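Long-range contacts in fiber (PDB 4UE0), which probably attaches the virus to receptors on the host cell, the head domain described here forming the trimeric distal end of the capsid fibre: residues Y36-S41 with E61-M66; Y53-S58 with K93-S98; Q76-K81 with S104-I109. One frame throughout, in Å; residues are numbered along the deposited sequence.

Contact 1 (Y36-S41 with E61-M66)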
ATOM      1  N   TYR A  36      -5.717  13.170   4.180  1.00 14.81           N
ATOM      2  CA  TYR A  36      -4.340  13.484   4.556  1.00 14.59           C
ATOM      3  C   TYR A  36      -3.528  12.233   4.289  1.00 13.31           C
ATOM      4  O   TYR A  36      -3.787  11.188   4.884  1.00 13.02           O
ATOM      5  CB  TYR A  36      -4.256  13.875   6.028  1.00 15.65           C
ATOM      6  CG  TYR A  36      -5.081  15.092   6.322  1.00 18.53           C
ATOM      7  CD1 TYR A  36      -4.564  16.345   6.101  1.00 19.14           C
ATOM      8  CD2 TYR A  36      -6.393  14.984   6.761  1.00 20.71           C
ATOM      9  CE1 TYR A  36      -5.318  17.488   6.312  1.00 22.26           C
ATOM     10  CE2 TYR A  36      -7.161  16.121   6.991  1.00 24.60           C
ATOM     11  CZ  TYR A  36      -6.610  17.371   6.767  1.00 23.49           C
ATOM     12  OH  TYR A  36      -7.346  18.499   6.990  1.00 29.73           O
ATOM     13  N   ILE A  37      -2.564  12.336   3.376  1.00 14.33           N
ATOM     14  CA  ILE A  37      -1.757  11.199   2.925  1.00 14.47           C
ATOM     15  C   ILE A  37      -0.304  11.446   3.321  1.00 14.01           C
ATOM     16  O   ILE A  37       0.240  12.531   3.076  1.00 16.62           O
ATOM     17  CB  ILE A  37      -1.887  10.996   1.399  0.50 15.39           C
ATOM     18  CG1 ILE A  37      -3.308  10.542   1.050  0.50 17.40           C
ATOM     19  CG2 ILE A  37      -0.884   9.977   0.889  0.50 18.03           C
ATOM     20  CD1 ILE A  37      -3.715  10.809  -0.377  0.50 18.27           C
ATOM     21  N   LEU A  38       0.310  10.418   3.893  1.00 12.80           N
ATOM     22  CA  LEU A  38       1.735  10.422   4.189  1.00 13.26           C
ATOM     23  C   LEU A  38       2.340   9.169   3.587  1.00 12.45           C
ATOM     24  O   LEU A  38       1.867   8.066   3.866  1.00 13.10           O
ATOM     25  CB  LEU A  38       1.997  10.420   5.701  1.00 13.48           C
ATOM     26  CG  LEU A  38       3.461  10.458   6.134  1.00 14.74           C
ATOM     27  CD1 LEU A  38       4.189  11.694   5.637  1.00 15.65           C
ATOM     28  CD2 LEU A  38       3.576  10.361   7.652  1.00 17.88           C
ATOM     29  N   ASN A  39       3.389   9.321   2.793  1.00 13.49           N
ATOM     30  CA  ASN A  39       4.076   8.160   2.357  1.00 15.01           C
ATOM     31  C   ASN A  39       5.558   8.241   2.472  1.00 13.65           C
ATOM     32  O   ASN A  39       6.128   9.280   2.719  1.00 14.59           O
ATOM     33  CB  ASN A  39       3.645   7.789   0.992  1.00 17.53           C
ATOM     34  CG  ASN A  39       3.886   8.857   0.017  1.00 17.31           C
ATOM     35  OD1 ASN A  39       4.913   9.558   0.050  1.00 22.61           O
ATOM     36  ND2 ASN A  39       2.910   9.051  -0.859  1.00 26.90           N
ATOM     37  N   CYS A  40       6.160   7.081   2.343  1.00 12.12           N
ATOM     38  CA  CYS A  40       7.585   6.940   2.491  1.00 12.06           C
ATOM     39  C   CYS A  40       8.086   5.952   1.474  1.00 11.57           C
ATOM     40  O   CYS A  40       7.523   4.876   1.313  1.00 11.67           O
ATOM     41  CB  CYS A  40       7.863   6.427   3.901  1.00 14.91           C
ATOM     42  SG  CYS A  40       9.580   6.476   4.438  1.00 16.74           S
ATOM     43  N   SER A  41       9.171   6.313   0.799  1.00 10.89           N
ATOM     44  CA  SER A  41       9.827   5.367  -0.104  1.00 11.20           C
ATOM     45  C   SER A  41      10.540   4.271   0.666  1.00 10.29           C
ATOM     46  O   SER A  41      10.775   4.403   1.887  1.00 11.26           O
ATOM     47  CB  SER A  41      10.804   6.092  -1.031  1.00 11.64           C
ATOM     48  OG  SER A  41      10.140   6.935  -1.955  1.00 12.83           O
ATOM     49  N   GLU A  61       4.116  19.502   8.414  1.00 23.46           N
ATOM     50  CA  GLU A  61       3.346  19.731   9.612  1.00 21.74           C
ATOM     51  C   GLU A  61       1.857  19.880   9.266  1.00 22.87           C
ATOM     52  O   GLU A  61       1.014  19.593  10.120  1.00 25.58           O
ATOM     53  CB  GLU A  61       3.807  20.974  10.350  1.00 27.45           C
ATOM     54  CG  GLU A  61       5.007  20.820  11.264  1.00 34.60           C
ATOM     55  CD  GLU A  61       5.217  22.060  12.115  1.00 41.17           C
ATOM     56  OE1 GLU A  61       5.506  23.120  11.529  1.00 57.14           O
ATOM     57  OE2 GLU A  61       5.081  21.988  13.351  1.00 38.46           O
ATOM     58  N   SER A  62       1.539  20.342   8.041  1.00 22.98           N
ATOM     59  CA  SER A  62       0.157  20.666   7.664  1.00 23.31           C
ATOM     60  C   SER A  62      -0.772  19.457   7.619  1.00 25.27           C
ATOM     61  O   SER A  62      -1.993  19.642   7.616  1.00 24.86           O
ATOM     62  CB  SER A  62       0.120  21.459   6.336  1.00 26.23           C
ATOM     63  OG  SER A  62       0.396  20.684   5.161  1.00 25.59           O
ATOM     64  N   ILE A  63      -0.230  18.236   7.578  1.00 22.61           N
ATOM     65  CA  ILE A  63      -1.091  17.070   7.481  1.00 19.68           C
ATOM     66  C   ILE A  63      -1.465  16.524   8.866  1.00 18.73           C
ATOM     67  O   ILE A  63      -2.290  15.596   8.973  1.00 22.30           O
ATOM     68  CB  ILE A  63      -0.490  15.937   6.594  1.00 18.73           C
ATOM     69  CG1 ILE A  63       0.727  15.273   7.261  1.00 19.79           C
ATOM     70  CG2 ILE A  63      -0.172  16.432   5.187  1.00 22.36           C
ATOM     71  CD1 ILE A  63       1.157  13.996   6.607  1.00 19.76           C
ATOM     72  N   PHE A  64      -0.851  17.063   9.922  1.00 21.20           N
ATOM     73  CA  PHE A  64      -1.108  16.579  11.283  1.00 21.69           C
ATOM     74  C   PHE A  64      -2.189  17.422  11.939  1.00 31.37           C
ATOM     75  O   PHE A  64      -1.941  18.193  12.851  1.00 42.74           O
ATOM     76  CB  PHE A  64       0.180  16.537  12.133  1.00 24.43           C
ATOM     77  CG  PHE A  64       1.180  15.501  11.663  1.00 19.62           C
ATOM     78  CD1 PHE A  64       2.045  15.796  10.619  1.00 20.75           C
ATOM     79  CD2 PHE A  64       1.242  14.215  12.227  1.00 20.09           C
ATOM     80  CE1 PHE A  64       2.959  14.886  10.172  1.00 19.95           C
ATOM     81  CE2 PHE A  64       2.162  13.292  11.761  1.00 18.48           C
ATOM     82  CZ  PHE A  64       3.012  13.628  10.725  1.00 20.03           C
ATOM     83  N   VAL A  65      -3.402  17.253  11.436  1.00 36.54           N
ATOM     84  CA  VAL A  65      -4.557  18.027  11.866  1.00 32.03           C
ATOM     85  C   VAL A  65      -5.342  17.259  12.909  1.00 35.34           C
ATOM     86  O   VAL A  65      -5.945  17.858  13.792  1.00 42.86           O
ATOM     87  CB  VAL A  65      -5.470  18.332  10.655  1.00 35.15           C
ATOM     88  CG1 VAL A  65      -6.849  18.818  11.081  1.00 42.67           C
ATOM     89  CG2 VAL A  65      -4.795  19.357   9.751  1.00 38.98           C
ATOM     90  N   MET A  66      -5.372  15.939  12.783  1.00 37.53           N
ATOM     91  CA  MET A  66      -6.181  15.115  13.665  1.00 35.24           C
ATOM     92  C   MET A  66      -5.378  14.741  14.906  1.00 34.51           C
ATOM     93  O   MET A  66      -4.128  14.742  14.895  1.00 34.17           O
ATOM     94  CB  MET A  66      -6.662  13.845  12.933  1.00 41.38           C
ATOM     95  CG  MET A  66      -7.460  14.102  11.652  1.00 48.75           C
ATOM     96  SD  MET A  66      -8.940  15.146  11.833  1.00 72.78           S
ATOM     97  CE  MET A  66     -10.168  13.961  12.398  1.00 56.97           C
TER
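Strand 34-40, an inner strand of one sheet of the fibre-head beta-sandwich, is met here by the loop that runs from the short helix 58-61 to strand 70-77. The loop enters through a type I turn, Glu61 to Phe64, closed by the bond from Phe64 N to Glu61 O at 3.1 Å. Phe64 is then the centre of an inverse gamma turn with a weak bond between Val65 N and Ile63 O, and this tight winding presents Ile63 and Val65 to the same tyrosine. All the contacts across are van der Waals. Tyr36 carries the largest share: its CG lies anti to the carbonyl carbon (chi1 -61°), which sends the ring along the loop. The ring meets the loop obliquely. Its CD1 lies 3.7 Å from Ile63 O and 4.1 Å from Ile63 CB, while farther out CE1 is 3.9 Å from Val65 CG2. The Tyr36 and Val65 side chains cross at about a right angle. The far end of Ile63 instead meets Leu38. Ile63 CG1 occupies the crowded position between N and carbonyl carbon (chi1 70°), and from there CD1 comes within 3.8 Å of Leu38 CB and 3.9 Å of Leu38 CD1, as well as 3.9 Å of Ile37 O. Leu38, with CG anti to its backbone N (chi1 -179°), also packs on Ile90 of the facing sheet, so the Ile63 tip adds to the sandwich interior. Phe64 turns to that facing sheet too, touching Ile90 and stacking edge-to-face with Phe70. Backbone hydrogen bonds of Tyr36 with Ile118 and of Ile37 with Gln26 keep the strand in its sheet. A connecting loop whose apolar side chains pack against both sheets in this way belongs to the antiparallel beta-sandwich of the fibre head.

Contact 2 (Y53-S58 with K93-S98)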
ATOM      1  N   TYR A  53      13.071  10.308  14.090  1.00 12.31           N
ATOM      2  CA  TYR A  53      12.461  11.584  14.438  1.00 13.17           C
ATOM      3  C   TYR A  53      13.220  12.709  13.751  1.00 13.74           C
ATOM      4  O   TYR A  53      14.393  12.568  13.386  1.00 14.21           O
ATOM      5  CB  TYR A  53      12.448  11.773  15.963  1.00 13.93           C
ATOM      6  CG  TYR A  53      13.792  11.690  16.577  1.00 13.84           C
ATOM      7  CD1 TYR A  53      14.698  12.750  16.480  1.00 15.32           C
ATOM      8  CD2 TYR A  53      14.209  10.536  17.198  1.00 15.64           C
ATOM      9  CE1 TYR A  53      15.962  12.640  16.972  1.00 15.84           C
ATOM     10  CE2 TYR A  53      15.480  10.448  17.746  1.00 16.98           C
ATOM     11  CZ  TYR A  53      16.363  11.509  17.616  1.00 16.98           C
ATOM     12  OH  TYR A  53      17.645  11.407  18.130  1.00 22.96           O
ATOM     13  N   PHE A  54      12.560  13.838  13.604  1.00 13.90           N
ATOM     14  CA  PHE A  54      13.129  14.976  12.934  1.00 15.79           C
ATOM     15  C   PHE A  54      12.207  16.171  13.129  1.00 15.65           C
ATOM     16  O   PHE A  54      11.057  16.042  13.539  1.00 17.19           O
ATOM     17  CB  PHE A  54      13.334  14.681  11.434  1.00 16.33           C
ATOM     18  CG  PHE A  54      12.067  14.332  10.712  1.00 15.81           C
ATOM     19  CD1 PHE A  54      11.574  13.026  10.725  1.00 15.72           C
ATOM     20  CD2 PHE A  54      11.370  15.313  10.032  1.00 17.28           C
ATOM     21  CE1 PHE A  54      10.402  12.723  10.074  1.00 16.16           C
ATOM     22  CE2 PHE A  54      10.210  15.020   9.376  1.00 17.81           C
ATOM     23  CZ  PHE A  54       9.725  13.729   9.392  1.00 17.12           C
ATOM     24  N   GLN A  55      12.731  17.331  12.792  1.00 17.43           N
ATOM     25  CA  GLN A  55      11.978  18.563  12.913  1.00 19.70           C
ATOM     26  C   GLN A  55      11.298  18.832  11.578  1.00 21.86           C
ATOM     27  O   GLN A  55      11.932  18.825  10.511  1.00 23.89           O
ATOM     28  CB  GLN A  55      12.886  19.701  13.360  1.00 24.41           C
ATOM     29  CG  GLN A  55      12.170  20.907  13.931  1.00 29.20           C
ATOM     30  CD  GLN A  55      13.155  21.902  14.508  1.00 33.75           C
ATOM     31  OE1 GLN A  55      14.372  21.676  14.497  1.00 38.93           O
ATOM     32  NE2 GLN A  55      12.640  23.005  15.019  1.00 41.06           N
ATOM     33  N   ALA A  56       9.990  19.047  11.645  1.00 23.62           N
ATOM     34  CA  ALA A  56       9.180  19.144  10.451  1.00 25.88           C
ATOM     35  C   ALA A  56       9.253  20.499   9.882  1.00 28.61           C
ATOM     36  O   ALA A  56       9.339  21.479  10.612  1.00 35.02           O
ATOM     37  CB  ALA A  56       7.729  18.826  10.744  1.00 27.72           C
ATOM     38  N   ASP A  57       9.158  20.502   8.559  1.00 36.09           N
ATOM     39  CA  ASP A  57       8.913  21.675   7.745  1.00 36.67           C
ATOM     40  C   ASP A  57       7.408  22.018   7.754  1.00 34.99           C
ATOM     41  O   ASP A  57       6.542  21.195   8.114  1.00 36.14           O
ATOM     42  CB  ASP A  57       9.373  21.368   6.304  1.00 37.05           C
ATOM     43  CG  ASP A  57       8.817  20.021   5.777  1.00 36.86           C
ATOM     44  OD1 ASP A  57       9.306  18.951   6.175  1.00 32.62           O
ATOM     45  OD2 ASP A  57       7.884  20.058   4.973  1.00 38.74           O
ATOM     46  N   SER A  58       7.095  23.236   7.316  1.00 39.57           N
ATOM     47  CA  SER A  58       5.708  23.715   7.249  1.00 33.83           C
ATOM     48  C   SER A  58       4.761  22.779   6.475  1.00 28.78           C
ATOM     49  O   SER A  58       3.606  22.528   6.903  1.00 32.18           O
ATOM     50  CB  SER A  58       5.693  25.099   6.592  1.00 30.45           C
ATOM     51  OG  SER A  58       6.169  25.047   5.243  1.00 41.74           O
ATOM     52  N   LYS A  93       4.688  16.109  17.953  1.00 18.54           N
ATOM     53  CA  LYS A  93       4.633  16.912  19.169  1.00 19.20           C
ATOM     54  C   LYS A  93       5.448  18.168  18.874  1.00 18.67           C
ATOM     55  O   LYS A  93       6.632  18.080  18.565  1.00 19.05           O
ATOM     56  CB  LYS A  93       5.167  16.155  20.383  1.00 21.06           C
ATOM     57  CG  LYS A  93       5.047  16.999  21.644  1.00 24.09           C
ATOM     58  CD  LYS A  93       5.560  16.338  22.915  1.00 25.83           C
ATOM     59  CE  LYS A  93       5.297  17.249  24.124  1.00 30.49           C
ATOM     60  NZ  LYS A  93       6.067  16.943  25.373  1.00 33.38           N
ATOM     61  N   GLN A  94       4.786  19.318  18.937  1.00 19.72           N
ATOM     62  CA  GLN A  94       5.340  20.594  18.490  1.00 20.55           C
ATOM     63  C   GLN A  94       5.759  20.396  17.050  1.00 20.64           C
ATOM     64  O   GLN A  94       4.956  19.916  16.261  1.00 24.37           O
ATOM     65  CB  GLN A  94       6.444  21.078  19.433  1.00 21.61           C
ATOM     66  CG  GLN A  94       5.923  21.204  20.854  1.00 23.86           C
ATOM     67  CD  GLN A  94       6.970  21.672  21.816  1.00 35.34           C
ATOM     68  OE1 GLN A  94       7.748  20.878  22.361  1.00 51.70           O
ATOM     69  NE2 GLN A  94       7.013  22.968  22.024  1.00 47.03           N
ATOM     70  N   SER A  95       6.991  20.716  16.710  1.00 19.98           N
ATOM     71  CA  SER A  95       7.484  20.599  15.355  1.00 20.75           C
ATOM     72  C   SER A  95       8.224  19.272  15.116  1.00 18.33           C
ATOM     73  O   SER A  95       8.735  19.063  14.022  1.00 21.79           O
ATOM     74  CB  SER A  95       8.367  21.812  15.035  1.00 21.19           C
ATOM     75  OG  SER A  95       9.421  21.927  15.984  1.00 25.04           O
ATOM     76  N   ILE A  96       8.233  18.374  16.104  1.00 15.94           N
ATOM     77  CA  ILE A  96       8.987  17.138  16.006  1.00 15.98           C
ATOM     78  C   ILE A  96       8.061  16.023  15.547  1.00 15.73           C
ATOM     79  O   ILE A  96       7.091  15.693  16.222  1.00 15.04           O
ATOM     80  CB  ILE A  96       9.620  16.712  17.353  1.00 17.18           C
ATOM     81  CG1 ILE A  96      10.533  17.799  17.935  1.00 20.68           C
ATOM     82  CG2 ILE A  96      10.403  15.400  17.188  1.00 17.59           C
ATOM     83  CD1 ILE A  96      11.716  18.141  17.064  1.00 24.13           C
ATOM     84  N   ILE A  97       8.386  15.439  14.404  1.00 14.84           N
ATOM     85  CA  ILE A  97       7.699  14.251  13.912  1.00 13.87           C
ATOM     86  C   ILE A  97       8.463  13.011  14.348  1.00 12.74           C
ATOM     87  O   ILE A  97       9.698  12.951  14.208  1.00 13.02           O
ATOM     88  CB  ILE A  97       7.559  14.307  12.381  1.00 15.82           C
ATOM     89  CG1 ILE A  97       6.707  15.531  12.026  1.00 20.29           C
ATOM     90  CG2 ILE A  97       6.952  13.006  11.837  1.00 14.94           C
ATOM     91  CD1 ILE A  97       6.432  15.754  10.564  1.00 27.15           C
ATOM     92  N   SER A  98       7.732  12.022  14.874  1.00 13.14           N
ATOM     93  CA  SER A  98       8.274  10.741  15.269  1.00 12.87           C
ATOM     94  C   SER A  98       7.589   9.621  14.484  1.00 11.27           C
ATOM     95  O   SER A  98       6.361   9.542  14.447  1.00 13.01           O
ATOM     96  CB  SER A  98       8.059  10.526  16.762  1.00 13.39           C
ATOM     97  OG  SER A  98       8.777  11.485  17.518  1.00 16.03           O
TER
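Strands 53-55 and 96-98 run antiparallel, their axes 4.7 Å apart at closest and 159° between their directions, with Phe54 and Ile97 as the hydrogen-bonded pair, flanked by the non-hydrogen-bonded pairs Tyr53-Ser98 and Gln55-Ile96. Phe54 N reaches Ile97 O at 3.1 Å, and Ile97 N returns to Phe54 O at 2.9 Å, almost along the C=O axis. Beyond the strand end, Ala56 N gives the shortest and straightest bond, 2.7 Å to Ser95 O with 171° at the hydrogen. The Phe54 and Ile97 side chains run alongside each other in the same direction. The Phe54 CG sits in the crowded position between N and carbonyl carbon (chi1 59°), and Ile97 CB lies over one ring face, displaced toward the rim, 4.1 Å from the ring centroid: a CH-pi contact. Ile97 CD1 presses on Ala56 CB at 3.3 Å, tighter than usual for two carbons. In the fold, this pairing attaches strand 51-55, outermost in its sheet within the chain, to the second arm of a beta hairpin with a two-residue loop (2:2), whose type II' turn spans Lys93 to Ile96. The face bearing Phe54 and Ile97 looks into the sandwich, where both touch Leu60 and the Phe54 ring also meets Val14 of the other sheet. On the other face, Gln55 extends alongside Ser95, with CG 3.6 Å from Ser95 OG, and its CB lies 4.2 Å from Ile96 CD1. Asp57 is the N-cap of helix 58-61: OD2 accepts from Leu60 N, while OD1 forms a salt bridge with Arg12 NH1.

Contact 3 (Q76-K81 with S104-I109)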
ATOM      1  N   GLN A  76      10.296  -6.138   6.178  1.00  9.94           N
ATOM      2  CA  GLN A  76      11.648  -6.501   5.737  1.00 10.11           C
ATOM      3  C   GLN A  76      11.692  -8.006   5.459  1.00 11.24           C
ATOM      4  O   GLN A  76      11.013  -8.792   6.116  1.00 11.75           O
ATOM      5  CB  GLN A  76      12.709  -6.206   6.798  1.00 10.93           C
ATOM      6  CG  GLN A  76      12.929  -4.730   7.047  1.00 11.23           C
ATOM      7  CD  GLN A  76      13.969  -4.521   8.112  1.00 11.44           C
ATOM      8  OE1 GLN A  76      13.831  -5.000   9.244  1.00 12.18           O
ATOM      9  NE2 GLN A  76      15.054  -3.838   7.769  1.00 12.66           N
ATOM     10  N   GLN A  77      12.480  -8.371   4.466  1.00 10.96           N
ATOM     11  CA  GLN A  77      12.728  -9.766   4.114  1.00 11.96           C
ATOM     12  C   GLN A  77      14.059 -10.167   4.699  1.00 15.27           C
ATOM     13  O   GLN A  77      15.097  -9.603   4.348  1.00 16.39           O
ATOM     14  CB  GLN A  77      12.727  -9.919   2.611  1.00 12.89           C
ATOM     15  CG  GLN A  77      13.016 -11.328   2.141  1.00 13.43           C
ATOM     16  CD  GLN A  77      12.843 -11.506   0.669  1.00 13.17           C
ATOM     17  OE1 GLN A  77      11.873 -11.058   0.103  1.00 13.92           O
ATOM     18  NE2 GLN A  77      13.772 -12.203   0.047  1.00 17.23           N
ATOM     19  N   LEU A  78      13.997 -11.117   5.629  1.00 17.02           N
ATOM     20  CA  LEU A  78      15.175 -11.541   6.375  1.00 21.63           C
ATOM     21  C   LEU A  78      16.028 -12.464   5.526  1.00 23.81           C
ATOM     22  O   LEU A  78      15.582 -12.977   4.507  1.00 22.71           O
ATOM     23  CB  LEU A  78      14.752 -12.204   7.671  1.00 24.65           C
ATOM     24  CG  LEU A  78      14.390 -11.277   8.825  1.00 31.19           C
ATOM     25  CD1 LEU A  78      14.107  -9.828   8.476  1.00 33.78           C
ATOM     26  CD2 LEU A  78      13.210 -11.866   9.574  1.00 36.76           C
ATOM     27  N   PRO A  79      17.283 -12.666   5.928  1.00 28.74           N
ATOM     28  CA  PRO A  79      18.160 -13.489   5.097  1.00 30.32           C
ATOM     29  C   PRO A  79      17.638 -14.908   4.792  1.00 28.68           C
ATOM     30  O   PRO A  79      17.933 -15.441   3.720  1.00 35.68           O
ATOM     31  CB  PRO A  79      19.442 -13.554   5.916  1.00 34.79           C
ATOM     32  CG  PRO A  79      19.440 -12.283   6.700  1.00 37.30           C
ATOM     33  CD  PRO A  79      18.005 -12.069   7.066  1.00 32.19           C
ATOM     34  N   ASP A  80      16.868 -15.498   5.720  1.00 27.92           N
ATOM     35  CA  ASP A  80      16.242 -16.819   5.540  1.00 28.68           C
ATOM     36  C   ASP A  80      14.919 -16.760   4.751  1.00 25.23           C
ATOM     37  O   ASP A  80      14.195 -17.762   4.688  1.00 25.74           O
ATOM     38  CB  ASP A  80      16.023 -17.500   6.904  1.00 32.54           C
ATOM     39  CG  ASP A  80      15.061 -16.738   7.826  1.00 32.51           C
ATOM     40  OD1 ASP A  80      14.441 -15.743   7.388  1.00 28.51           O
ATOM     41  OD2 ASP A  80      14.920 -17.159   9.004  1.00 46.26           O
ATOM     42  N   LYS A  81      14.605 -15.575   4.218  1.00 22.35           N
ATOM     43  CA  LYS A  81      13.438 -15.301   3.374  1.00 22.18           C
ATOM     44  C   LYS A  81      12.130 -15.184   4.153  1.00 18.75           C
ATOM     45  O   LYS A  81      11.089 -14.998   3.554  1.00 20.37           O
ATOM     46  CB  LYS A  81      13.269 -16.305   2.219  1.00 24.54           C
ATOM     47  CG  LYS A  81      14.541 -16.681   1.483  1.00 31.96           C
ATOM     48  CD  LYS A  81      15.036 -15.587   0.565  1.00 39.72           C
ATOM     49  CE  LYS A  81      14.393 -15.671  -0.810  1.00 41.78           C
ATOM     50  NZ  LYS A  81      14.996 -16.723  -1.665  1.00 51.07           N
ATOM     51  N   SER A 104      12.260  -3.255  16.640  1.00 13.90           N
ATOM     52  CA  SER A 104      13.473  -2.753  16.021  1.00 13.60           C
ATOM     53  C   SER A 104      13.660  -3.321  14.618  1.00 13.40           C
ATOM     54  O   SER A 104      13.474  -4.497  14.371  1.00 14.20           O
ATOM     55  CB  SER A 104      14.688  -3.047  16.906  1.00 15.60           C
ATOM     56  OG  SER A 104      14.905  -4.439  17.053  1.00 20.37           O
ATOM     57  N   LEU A 105      14.068  -2.451  13.712  1.00 12.05           N
ATOM     58  CA  LEU A 105      14.340  -2.866  12.349  1.00 11.60           C
ATOM     59  C   LEU A 105      15.653  -3.671  12.279  1.00 12.42           C
ATOM     60  O   LEU A 105      16.549  -3.523  13.106  1.00 14.28           O
ATOM     61  CB  LEU A 105      14.423  -1.638  11.438  1.00 12.50           C
ATOM     62  CG  LEU A 105      13.168  -0.781  11.373  1.00 12.83           C
ATOM     63  CD1 LEU A 105      13.440   0.464  10.543  1.00 13.63           C
ATOM     64  CD2 LEU A 105      12.026  -1.539  10.764  1.00 13.85           C
ATOM     65  N   GLU A 106      15.743  -4.562  11.296  1.00 12.64           N
ATOM     66  CA  GLU A 106      16.990  -5.266  11.026  1.00 13.75           C
ATOM     67  C   GLU A 106      17.940  -4.341  10.280  1.00 13.59           C
ATOM     68  O   GLU A 106      17.576  -3.780   9.243  1.00 14.37           O
ATOM     69  CB  GLU A 106      16.763  -6.491  10.148  0.50 15.21           C
ATOM     70  CG  GLU A 106      15.800  -7.497  10.731  0.50 16.43           C
ATOM     71  CD  GLU A 106      16.352  -8.173  11.954  0.50 19.97           C
ATOM     72  OE1 GLU A 106      17.564  -8.468  11.991  0.50 27.27           O
ATOM     73  OE2 GLU A 106      15.567  -8.420  12.886  0.50 24.57           O
ATOM     74  N   PRO A 107      19.185  -4.205  10.748  1.00 14.37           N
ATOM     75  CA  PRO A 107      20.122  -3.390   9.994  1.00 15.56           C
ATOM     76  C   PRO A 107      20.411  -3.928   8.592  1.00 13.88           C
ATOM     77  O   PRO A 107      20.518  -5.130   8.402  1.00 14.70           O
ATOM     78  CB  PRO A 107      21.408  -3.467  10.843  1.00 17.39           C
ATOM     79  CG  PRO A 107      20.968  -3.865  12.219  1.00 20.29           C
ATOM     80  CD  PRO A 107      19.788  -4.749  11.976  1.00 15.48           C
ATOM     81  N   ASN A 108      20.601  -3.018   7.650  1.00 14.31           N
ATOM     82  CA  ASN A 108      21.142  -3.343   6.323  1.00 15.51           C
ATOM     83  C   ASN A 108      20.242  -4.242   5.470  1.00 15.29           C
ATOM     84  O   ASN A 108      20.711  -4.943   4.589  1.00 17.25           O
ATOM     85  CB  ASN A 108      22.568  -3.906   6.439  1.00 18.02           C
ATOM     86  CG  ASN A 108      23.450  -3.012   7.287  1.00 20.01           C
ATOM     87  OD1 ASN A 108      24.094  -3.460   8.259  1.00 26.11           O
ATOM     88  ND2 ASN A 108      23.431  -1.741   6.970  1.00 20.23           N
ATOM     89  N   ILE A 109      18.946  -4.167   5.739  1.00 13.41           N
ATOM     90  CA  ILE A 109      17.951  -4.834   4.941  1.00 13.49           C
ATOM     91  C   ILE A 109      16.912  -3.788   4.541  1.00 11.94           C
ATOM     92  O   ILE A 109      16.452  -2.998   5.366  1.00 11.85           O
ATOM     93  CB  ILE A 109      17.270  -5.988   5.733  1.00 13.89           C
ATOM     94  CG1 ILE A 109      18.294  -7.065   6.063  1.00 15.93           C
ATOM     95  CG2 ILE A 109      16.080  -6.528   4.936  1.00 13.46           C
ATOM     96  CD1 ILE A 109      17.717  -8.230   6.826  1.00 18.54           C
TER
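Gln76, with the largest surface buried here, reaches from the end of strand 70-77 into the loop 104-109 and is gripped there by three hydrogen bonds. Its CG is anti to the carbonyl carbon, and the chain runs extended to the amide. OE1 accepts from Glu106 N at 2.8 Å, on a lone pair in the carbonyl plane. NE2 donates to Glu106 O and to Ile109 O, each at 2.9 Å. Both oxygens lie close to the amide plane, 12-13° out of it, which fixes the rotation of the group; the bond to Ile109 O, however, arrives above that carbonyl's plane. A weak hydrogen bond joins OE1 to Tyr86 OH as well. Ile109 covers the adjoining backbone: CG2 lies 3.3 Å from Gln77 O, and CD1 is 3.9 Å from Pro79 CD, the two side chains crossing at about a right angle. Glu106 kinks at its second torsion (chi2 -68°), and its CG meets Leu78 CD1 at 3.7 Å. The two carbonyls taken by NE2 begin and end a type II turn, Glu106 to Ile109, so one buried glutamine amide pairs with Glu106 N and O as a strand neighbour would and bridges both turn ends, in a loop of the fibre-head beta-sandwich.

From the N terminus, 36-41 opens contact 1 in the first sheet. Before it closes at 61-66, 53-58 has opened contact 2, so these two cross. Contact 3 opens at 76-81, before contact 2 closes at 93-98, and closes last at 104-109; contacts 2 and 3 cross too, whereas 1 and 3 follow in series. Contacts 1 and 2 touch: Phe64 CE1 packs 3.6 Å from Ile97 CD1, joining the loop that leads into strand 70-77 to inner strand 96-101, the partner of edge strand 51-55. Contact 3, centred about 27 Å from the centre of contact 2, ties the end of strand 70-77, in the same sheet, to the loop between strands 96-101 and 114-120.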